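Local coordinates for protein antitoxin phd (Enterobacteria phage P1, PDB 3HS2) that neutralises its cognate toxin Doc, which otherwise phosphorylates host EF-Tu, and binds DNA as a homodimeric transcription repressor, at residues V20-V26 / V37-K41. Residues are numbered along the deposited sequence; the frame is centred on the assembly and turned at random.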
loop_
_atom_site.group_PDB
_atom_site.type_symbol
_atom_site.label_atom_id
_atom_site.label_comp_id
_atom_site.label_asym_id
_atom_site.label_seq_id
_atom_site.Cartn_x
_atom_site.Cartn_y
_atom_site.Cartn_z
ATOM N N VAL A 20 -11.405 5.383 -3.025
ATOM C CA VAL A 20 -11.022 4.130 -2.379
ATOM C C VAL A 20 -12.078 3.041 -2.563
ATOM O O VAL A 20 -11.747 1.892 -2.851
ATOM C CB VAL A 20 -10.772 4.322 -0.872
ATOM C CG1 VAL A 20 -10.675 2.978 -0.178
ATOM C CG2 VAL A 20 -9.514 5.144 -0.635
ATOM N N GLU A 21 -13.347 3.401 -2.391
ATOM C CA GLU A 21 -14.432 2.441 -2.557
ATOM C C GLU A 21 -14.454 1.865 -3.969
ATOM O O GLU A 21 -14.868 0.725 -4.178
ATOM C CB GLU A 21 -15.787 3.081 -2.230
ATOM C CG GLU A 21 -16.971 2.325 -2.812
ATOM C CD GLU A 21 -18.306 2.814 -2.285
ATOM O OE1 GLU A 21 -19.314 2.677 -3.011
ATOM O OE2 GLU A 21 -18.350 3.330 -1.149
ATOM N N ALA A 22 -14.004 2.659 -4.934
ATOM C CA ALA A 22 -13.987 2.230 -6.326
ATOM C C ALA A 22 -12.728 1.431 -6.651
ATOM O O ALA A 22 -12.413 1.209 -7.820
ATOM C CB ALA A 22 -14.117 3.431 -7.256
ATOM N N GLY A 23 -12.009 1.009 -5.615
ATOM C CA GLY A 23 -10.856 0.139 -5.785
ATOM C C GLY A 23 -9.506 0.822 -5.676
ATOM O O GLY A 23 -8.465 0.168 -5.736
ATOM N N GLU A 24 -9.518 2.139 -5.508
ATOM C CA GLU A 24 -8.281 2.911 -5.461
ATOM C C GLU A 24 -7.553 2.756 -4.127
ATOM O O GLU A 24 -8.173 2.759 -3.063
ATOM C CB GLU A 24 -8.580 4.385 -5.737
ATOM C CG GLU A 24 -7.365 5.236 -6.061
ATOM C CD GLU A 24 -7.747 6.606 -6.591
ATOM O OE1 GLU A 24 -8.855 6.734 -7.157
ATOM O OE2 GLU A 24 -6.942 7.550 -6.447
ATOM N N GLU A 25 -6.236 2.605 -4.190
ATOM C CA GLU A 25 -5.411 2.614 -2.991
ATOM C C GLU A 25 -4.768 3.987 -2.862
ATOM O O GLU A 25 -4.126 4.468 -3.793
ATOM C CB GLU A 25 -4.345 1.522 -3.062
ATOM C CG GLU A 25 -4.916 0.114 -3.123
ATOM C CD GLU A 25 -3.863 -0.927 -3.443
ATOM O OE1 GLU A 25 -2.774 -0.547 -3.926
ATOM O OE2 GLU A 25 -4.126 -2.128 -3.213
ATOM N N VAL A 26 -4.956 4.631 -1.716
ATOM C CA VAL A 26 -4.503 6.007 -1.559
ATOM C C VAL A 26 -3.513 6.167 -0.420
ATOM O O VAL A 26 -3.806 5.842 0.730
ATOM C CB VAL A 26 -5.683 6.972 -1.358
ATOM C CG1 VAL A 26 -5.185 8.349 -0.955
ATOM C CG2 VAL A 26 -6.507 7.051 -2.626
ATOM N N VAL A 37 -1.830 4.297 4.486
ATOM C CA VAL A 37 -2.587 3.909 3.307
ATOM C C VAL A 37 -4.054 3.740 3.680
ATOM O O VAL A 37 -4.375 3.165 4.718
ATOM C CB VAL A 37 -2.059 2.599 2.687
ATOM C CG1 VAL A 37 -2.966 2.148 1.553
ATOM C CG2 VAL A 37 -0.636 2.780 2.185
ATOM N N ILE A 38 -4.938 4.264 2.843
ATOM C CA ILE A 38 -6.367 4.061 3.026
ATOM C C ILE A 38 -6.905 3.201 1.891
ATOM O O ILE A 38 -6.741 3.531 0.719
ATOM C CB ILE A 38 -7.129 5.395 3.100
ATOM C CG1 ILE A 38 -8.636 5.153 3.124
ATOM C CG2 ILE A 38 -6.758 6.293 1.933
ATOM C CD1 ILE A 38 -9.419 6.374 3.524
ATOM N N VAL A 39 -7.540 2.090 2.252
ATOM C CA VAL A 39 -7.991 1.107 1.276
ATOM C C VAL A 39 -9.312 0.508 1.741
ATOM O O VAL A 39 -9.624 0.530 2.933
ATOM C CB VAL A 39 -6.927 -0.005 1.097
ATOM C CG1 VAL A 39 -6.629 -0.678 2.425
ATOM C CG2 VAL A 39 -7.365 -1.024 0.059
ATOM N N SER A 40 -10.098 -0.016 0.805
ATOM C CA SER A 40 -11.378 -0.608 1.166
ATOM C C SER A 40 -11.151 -1.720 2.181
ATOM O O SER A 40 -10.216 -2.513 2.050
ATOM C CB SER A 40 -12.100 -1.162 -0.060
ATOM O OG SER A 40 -11.913 -2.561 -0.175
ATOM N N LYS A 41 -12.007 -1.765 3.195
ATOM C CA LYS A 41 -11.883 -2.757 4.249
ATOM C C LYS A 41 -11.958 -4.173 3.687
ATOM O O LYS A 41 -11.226 -5.059 4.123
ATOM C CB LYS A 41 -12.971 -2.552 5.304
ATOM C CG LYS A 41 -12.885 -3.523 6.465
ATOM C CD LYS A 41 -14.203 -3.592 7.214
ATOM C CE LYS A 41 -14.135 -4.582 8.365
ATOM N NZ LYS A 41 -15.439 -4.697 9.073
HETATM O O HOH W 1 -9.412 0.351 -2.247
#
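A single water extends the pairing of two chain segments beyond their direct hydrogen bonds: it donates to Val20 O (2.9 Å) and Glu24 O (2.8 Å) and accepts from Ser40 N (3.1 Å). Val26 and Ile38 form an antiparallel hydrogen-bonded pair, Val26 N to Ile38 O at 3.2 Å and Ile38 N to Val26 O at 2.9 Å. Their beta-branched side chains suit a strand and share one sheet face, Val26 CB lying 3.5 Å from Ile38 CG2. Val20, buried at the end of helix 13-21, is compact and apolar enough to fit against the strand backbone: Val20 CG1 lies 3.2 Å from Ser40 N, and Val20 CG2 3.9 Å from Ile38 CG1. Gly23, at positive phi where a CB would strike the preceding carbonyl, ends that helix as C' of a Schellman motif. Ser40 is the N-cap of helix 41-55, its OG hydrogen-bonded to Thr43 N. Residues 37-40 also pair with a strand of the second subunit, continuing the antiparallel sheet across the dimer in the N-terminal domain, probably DNA-binding as in other Phd/YefM antitoxins.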